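Local coordinates for flagellar hook-associated protein (Burkholderia pseudomallei, PDB 4UT1) that probably serves as a structural component of the bacterial flagellum, at the junction that joins the hook to the filament, at residues A[83-88]-A[616-621]; A[229-232]-A[238-241]; A[305-310]-A[598-603]. One frame throughout, in Å; residues are numbered along the deposited sequence.

Interactions 1 and 3 both use helix 593-630, which pairs with helix 80-106 in the first and helix 287-322 in the third; their centres are 31 Å apart. Interaction 2 closes a hairpin of the six-stranded antiparallel sheet that follows helix 201-215; its centre lies 22 Å from that of interaction 1 and 42 Å from that of interaction 3. Along the chain, interaction 1 spans nearly everything modelled; within that span the hairpin comes first, and interaction 3 opens on helix 287-322. One C-terminal helix runs back along a rod of long helices, bringing the two ends of the modelled chain together, as in other axial flagellar proteins, while the sheets flank the rod or cap one end.

Interaction 1 (A[83-88]-A[616-621]); sequences NAAQTQ and AAQTAL. With EDO (1,2-ethanediol), chain Q.
Gln618 reaches across an antiparallel pair of helices, 80-106 and 593-630, to Ala85 and Gln88, at the place where the two ends of the modelled chain run side by side. Its NE2 donates to the backbone oxygen of Ala85, with Gln618 NE2 to Ala85 O at 3.0 Å and an N-H...O angle of 153°. The carbonyl is met from its flank, at a C=O...N angle of 113° and with the donor tilted from the carbonyl plane, while the acceptor lies close to the plane of the Gln618 amide. CG of Gln618 stands opposite the backbone N, and a bend at chi2 (71°) turns the amide to this oxygen. One face of that amide is overlaid by the aliphatic part of Gln88, whose CG sits 3.8 Å above Gln618 CD. The two glutamine chains cross at about a right angle, and the methyl CB of Ala85 lies 3.9 Å from Gln618 NE2. The bond and the overlying methylene together should limit rotation of the amide. Nearby, Thr619 OG1 shares a hydrogen bond of 3.0 Å with O1 of a 1,2-ethanediol. Ala85 also touches Ile625, and Gln86 touches Val622, so the seam continues along helix 593-630. This small, largely surface contact belongs to the pairing of N- and C-terminal helices that is typical of the rod-like core of flagellar axial proteins.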
# COMPACT_ATOMS: atom_id res chain seq x y z
N ASN A 83 -30.89 23.86 7.69
CA ASN A 83 -29.49 24.03 7.32
C ASN A 83 -28.65 22.80 7.60
O ASN A 83 -27.87 22.37 6.76
CB ASN A 83 -28.87 25.23 8.04
CG ASN A 83 -29.45 26.55 7.59
OD1 ASN A 83 -29.94 26.66 6.47
ND2 ASN A 83 -29.40 27.55 8.46
N ALA A 84 -28.80 22.24 8.80
CA ALA A 84 -28.02 21.06 9.19
C ALA A 84 -28.40 19.85 8.34
O ALA A 84 -27.53 19.11 7.88
CB ALA A 84 -28.23 20.76 10.66
N ALA A 85 -29.70 19.66 8.13
CA ALA A 85 -30.17 18.53 7.34
C ALA A 85 -29.71 18.68 5.90
O ALA A 85 -29.20 17.74 5.29
CB ALA A 85 -31.69 18.44 7.42
N GLN A 86 -29.88 19.88 5.35
CA GLN A 86 -29.45 20.16 3.99
C GLN A 86 -27.95 19.89 3.83
O GLN A 86 -27.54 19.28 2.84
CB GLN A 86 -29.77 21.60 3.60
CG GLN A 86 -29.23 21.98 2.23
CD GLN A 86 -29.94 21.27 1.10
OE1 GLN A 86 -29.43 20.29 0.54
NE2 GLN A 86 -31.12 21.75 0.75
N THR A 87 -27.14 20.34 4.78
CA THR A 87 -25.70 20.22 4.64
C THR A 87 -25.24 18.76 4.75
O THR A 87 -24.29 18.36 4.09
CB THR A 87 -24.93 21.11 5.66
OG1 THR A 87 -23.64 21.42 5.12
CG2 THR A 87 -24.77 20.40 7.00
N GLN A 88 -25.94 17.97 5.57
CA GLN A 88 -25.68 16.52 5.63
C GLN A 88 -26.08 15.85 4.32
O GLN A 88 -25.39 14.93 3.85
CB GLN A 88 -26.44 15.89 6.81
CG GLN A 88 -26.38 14.35 6.88
CD GLN A 88 -24.98 13.80 7.13
OE1 GLN A 88 -23.99 14.53 7.08
NE2 GLN A 88 -24.89 12.49 7.39
N ALA A 616 -30.00 8.69 -0.54
CA ALA A 616 -31.40 8.67 -0.94
C ALA A 616 -32.30 9.09 0.22
O ALA A 616 -33.20 9.91 0.05
CB ALA A 616 -31.79 7.29 -1.43
N ALA A 617 -32.04 8.53 1.39
CA ALA A 617 -32.85 8.79 2.57
C ALA A 617 -32.74 10.25 3.00
O ALA A 617 -33.74 10.89 3.34
CB ALA A 617 -32.44 7.89 3.72
N GLN A 618 -31.52 10.77 2.97
CA GLN A 618 -31.29 12.11 3.48
C GLN A 618 -31.82 13.14 2.50
O GLN A 618 -32.38 14.15 2.90
CB GLN A 618 -29.80 12.35 3.75
CG GLN A 618 -29.51 13.73 4.34
CD GLN A 618 -30.00 13.85 5.77
OE1 GLN A 618 -30.23 12.84 6.45
NE2 GLN A 618 -30.17 15.08 6.24
N THR A 619 -31.62 12.91 1.21
CA THR A 619 -32.10 13.85 0.22
C THR A 619 -33.62 13.93 0.28
O THR A 619 -34.20 15.02 0.19
CB THR A 619 -31.64 13.46 -1.18
OG1 THR A 619 -30.24 13.71 -1.27
CG2 THR A 619 -32.37 14.28 -2.23
N ALA A 620 -34.25 12.77 0.44
CA ALA A 620 -35.68 12.68 0.62
C ALA A 620 -36.10 13.53 1.81
O ALA A 620 -36.99 14.37 1.70
CB ALA A 620 -36.12 11.23 0.80
N LEU A 621 -35.45 13.32 2.94
CA LEU A 621 -35.76 14.07 4.15
C LEU A 621 -35.58 15.59 3.99
O LEU A 621 -36.43 16.38 4.42
CB LEU A 621 -34.89 13.60 5.30
CG LEU A 621 -35.14 14.40 6.57
CD1 LEU A 621 -36.56 14.08 7.06
CD2 LEU A 621 -34.10 14.07 7.62
C1 EDO Q . -29.45 16.82 -1.49
O1 EDO Q . -29.51 16.36 -0.13
C2 EDO Q . -28.12 16.40 -2.10
O2 EDO Q . -27.53 17.50 -2.81

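Interaction 2 (A[229-232]-A[238-241]); sequences YSVF and PLVV
Val231 and Val240 form a hydrogen-bonded antiparallel pair in the hairpin of strands 228-233 and 238-241. Val231 N donates to Val240 O over 2.7 Å, and Val240 N returns a bond of 3.0 Å to Val231 O. That same oxygen also takes Leu239 N at 2.6 Å, both donors approaching from one face of its carbonyl plane. Two residues facing one make a classic beta bulge, after which the register shifts and Phe232 stands against Pro238 as a non-hydrogen-bonded pair. On the face of Val231 and Val240, Val231 CG2 packs on Val240 CB at 3.8 Å, and Val240 CG1 comes within 3.3 Å of Tyr229 O. On the other face the Phe232 ring, with CG beside its backbone N (chi1 -60°), lies obliquely against the proline: Phe232 CD2 is 3.5 Å from Pro238 CA, and Phe232 CE2 is 3.8 Å from Pro238 CB. The face of Val231 and Val240 turns to the helices, Val240 touching Ile183 and Thr180 of helix 134-193 and Val231 touching Leu214 of helix 201-215. Tyr229 continues this border, bonding Asp208 through its hydroxyl and meeting Arg207 in a cation-pi contact, while strands 220-225 and 244-252 extend the sheet on either side.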
# COMPACT_ATOMS: atom_id res chain seq x y z
N TYR A 229 -27.55 38.52 10.29
CA TYR A 229 -27.15 37.12 10.26
C TYR A 229 -25.64 37.01 10.46
O TYR A 229 -24.88 37.38 9.57
CB TYR A 229 -27.51 36.44 8.93
CG TYR A 229 -28.94 35.99 8.73
CD1 TYR A 229 -29.93 36.23 9.68
CD2 TYR A 229 -29.31 35.30 7.57
CE1 TYR A 229 -31.23 35.81 9.48
CE2 TYR A 229 -30.60 34.88 7.36
CZ TYR A 229 -31.56 35.13 8.32
OH TYR A 229 -32.86 34.71 8.10
N SER A 230 -25.19 36.52 11.61
CA SER A 230 -23.80 36.08 11.69
C SER A 230 -23.75 34.63 11.20
O SER A 230 -24.62 33.84 11.54
CB SER A 230 -23.25 36.21 13.10
OG SER A 230 -23.00 37.57 13.41
N VAL A 231 -22.74 34.29 10.41
CA VAL A 231 -22.64 32.93 9.87
C VAL A 231 -21.29 32.32 10.18
O VAL A 231 -20.25 32.96 10.01
CB VAL A 231 -22.87 32.90 8.34
CG1 VAL A 231 -22.91 31.45 7.85
CG2 VAL A 231 -24.15 33.61 7.98
N PHE A 232 -21.33 31.07 10.64
CA PHE A 232 -20.12 30.36 11.04
C PHE A 232 -20.08 28.98 10.41
O PHE A 232 -21.12 28.33 10.25
CB PHE A 232 -20.05 30.21 12.55
CG PHE A 232 -20.02 31.50 13.30
CD1 PHE A 232 -21.20 32.19 13.57
CD2 PHE A 232 -18.82 32.03 13.75
CE1 PHE A 232 -21.17 33.39 14.27
CE2 PHE A 232 -18.79 33.22 14.45
CZ PHE A 232 -19.96 33.90 14.71
N PRO A 238 -15.71 31.97 11.54
CA PRO A 238 -16.74 32.90 11.05
C PRO A 238 -16.71 33.03 9.53
O PRO A 238 -15.63 33.01 8.92
CB PRO A 238 -16.37 34.23 11.72
CG PRO A 238 -14.93 34.10 12.06
CD PRO A 238 -14.68 32.64 12.35
N LEU A 239 -17.88 33.16 8.92
CA LEU A 239 -17.99 33.43 7.49
C LEU A 239 -18.61 34.81 7.26
O LEU A 239 -18.21 35.54 6.35
CB LEU A 239 -18.84 32.38 6.80
CG LEU A 239 -18.24 30.97 6.76
CD1 LEU A 239 -19.16 30.11 5.93
CD2 LEU A 239 -16.82 30.98 6.19
N VAL A 240 -19.60 35.13 8.08
CA VAL A 240 -20.24 36.45 8.05
C VAL A 240 -20.40 36.96 9.46
O VAL A 240 -20.86 36.25 10.35
CB VAL A 240 -21.63 36.42 7.39
CG1 VAL A 240 -22.29 37.80 7.50
CG2 VAL A 240 -21.53 35.99 5.93
N VAL A 241 -20.00 38.21 9.67
CA VAL A 241 -20.22 38.90 10.93
C VAL A 241 -20.71 40.29 10.60
O VAL A 241 -19.93 41.11 10.12
CB VAL A 241 -18.96 38.98 11.79
CG1 VAL A 241 -19.20 39.87 13.01
CG2 VAL A 241 -18.50 37.60 12.22

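Interaction 3 (A[305-310]-A[598-603]); sequences AQLGAL and AGYVNA. With EDO (1,2-ethanediol), chain P.
Tyr600 dominates this meeting of two antiparallel long helices, 287-322 and 593-630, in the helical bundle of the rod; Leu307 and Gln306 of the facing helix receive it, one over a face and the other at an edge. Leu307 lies over one face of the ring: its CB is 4.1 Å from the ring centroid and 25° off the normal, a CH-pi contact displaced toward CE1, to which CB comes within 3.7 Å. The leucine branches spread past the phenol, CD1 near Tyr600 CE2 and CD2 at 3.5 Å from Tyr600 OH. Gln306 takes a different route. Its chain is extended beyond CG and crosses the tyrosine side chain obliquely, so that OE1 sits near the ring plane at its edge, 4.1 Å from Tyr600 CD1 and 3.7 Å from Tyr600 CA, with the amide nearly perpendicular to the ring. The tyrosine chi1 of 138° falls between staggered positions, which suggests some torsional strain in placing the ring between the helices. At the far end the Tyr600 hydroxyl is doubly engaged: Tyr158 OH from helix 134-193 is one partner, and O2 of a 1,2-ethanediol, 2.8 Å from Tyr600 OH and in the ring plane, is another. The diol, probably from the crystallisation liquor, also bonds Tyr597 OH, while Val106 of helix 80-106 packs on Tyr600, so that four long helices meet at this one ring. A water bridges the two helices, donating to Gln306 OE1 at 2.7 Å and to the backbone Tyr600 O at 2.9 Å.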
# COMPACT_ATOMS: atom_id res chain seq x y z
N ALA A 305 -3.74 3.37 -1.59
CA ALA A 305 -2.70 2.79 -0.74
C ALA A 305 -2.81 1.27 -0.76
O ALA A 305 -1.80 0.55 -0.75
CB ALA A 305 -2.79 3.32 0.69
N GLN A 306 -4.04 0.77 -0.73
CA GLN A 306 -4.28 -0.67 -0.77
C GLN A 306 -3.90 -1.29 -2.10
O GLN A 306 -3.27 -2.36 -2.15
CB GLN A 306 -5.74 -0.96 -0.44
CG GLN A 306 -6.12 -0.58 0.99
CD GLN A 306 -7.62 -0.43 1.19
OE1 GLN A 306 -8.43 -0.96 0.41
NE2 GLN A 306 -8.01 0.31 2.21
N LEU A 307 -4.29 -0.66 -3.20
CA LEU A 307 -3.98 -1.20 -4.50
C LEU A 307 -2.48 -1.07 -4.76
O LEU A 307 -1.87 -1.95 -5.34
CB LEU A 307 -4.78 -0.51 -5.60
CG LEU A 307 -4.53 -1.06 -7.01
CD1 LEU A 307 -4.88 -2.54 -7.11
CD2 LEU A 307 -5.31 -0.25 -8.04
N GLY A 308 -1.89 0.03 -4.31
CA GLY A 308 -0.45 0.19 -4.40
C GLY A 308 0.29 -0.89 -3.64
O GLY A 308 1.35 -1.38 -4.07
N ALA A 309 -0.27 -1.28 -2.50
CA ALA A 309 0.34 -2.33 -1.68
C ALA A 309 0.37 -3.66 -2.42
O ALA A 309 1.35 -4.40 -2.31
CB ALA A 309 -0.41 -2.48 -0.35
N LEU A 310 -0.68 -3.95 -3.19
CA LEU A 310 -0.68 -5.17 -4.00
C LEU A 310 0.45 -5.17 -5.03
O LEU A 310 1.15 -6.18 -5.20
CB LEU A 310 -2.02 -5.37 -4.71
CG LEU A 310 -3.25 -5.47 -3.81
CD1 LEU A 310 -4.45 -5.91 -4.64
CD2 LEU A 310 -3.00 -6.42 -2.63
N ALA A 598 -9.72 -8.44 -3.84
CA ALA A 598 -11.17 -8.53 -3.64
C ALA A 598 -11.61 -7.68 -2.45
O ALA A 598 -12.66 -7.05 -2.48
CB ALA A 598 -11.60 -9.98 -3.47
N GLY A 599 -10.81 -7.66 -1.39
CA GLY A 599 -11.10 -6.83 -0.23
C GLY A 599 -11.05 -5.35 -0.57
O GLY A 599 -11.89 -4.57 -0.13
N TYR A 600 -10.06 -4.97 -1.38
CA TYR A 600 -9.89 -3.58 -1.77
C TYR A 600 -11.10 -3.11 -2.60
O TYR A 600 -11.62 -2.01 -2.40
CB TYR A 600 -8.56 -3.42 -2.54
CG TYR A 600 -8.60 -2.54 -3.76
CD1 TYR A 600 -8.39 -1.17 -3.66
CD2 TYR A 600 -8.84 -3.07 -5.03
CE1 TYR A 600 -8.43 -0.36 -4.76
CE2 TYR A 600 -8.88 -2.26 -6.14
CZ TYR A 600 -8.67 -0.91 -6.00
OH TYR A 600 -8.70 -0.10 -7.10
N VAL A 601 -11.57 -3.96 -3.50
CA VAL A 601 -12.72 -3.61 -4.32
C VAL A 601 -13.99 -3.55 -3.47
O VAL A 601 -14.80 -2.63 -3.61
CB VAL A 601 -12.92 -4.61 -5.49
CG1 VAL A 601 -14.31 -4.47 -6.12
CG2 VAL A 601 -11.84 -4.40 -6.54
N ASN A 602 -14.16 -4.53 -2.60
CA ASN A 602 -15.36 -4.63 -1.78
C ASN A 602 -15.50 -3.47 -0.80
O ASN A 602 -16.62 -3.09 -0.45
CB ASN A 602 -15.40 -5.96 -1.03
CG ASN A 602 -15.71 -7.13 -1.94
OD1 ASN A 602 -16.28 -6.96 -3.01
ND2 ASN A 602 -15.32 -8.33 -1.53
N ALA A 603 -14.38 -2.92 -0.34
CA ALA A 603 -14.43 -1.74 0.53
C ALA A 603 -15.09 -0.60 -0.22
O ALA A 603 -15.95 0.10 0.31
CB ALA A 603 -13.03 -1.34 1.01
C1 EDO P . -9.45 -1.46 -11.91
O1 EDO P . -8.80 -2.69 -12.28
C2 EDO P . -8.69 -0.77 -10.78
O2 EDO P . -8.74 -1.52 -9.55
O HOH W 1 -10.57 0.16 -0.86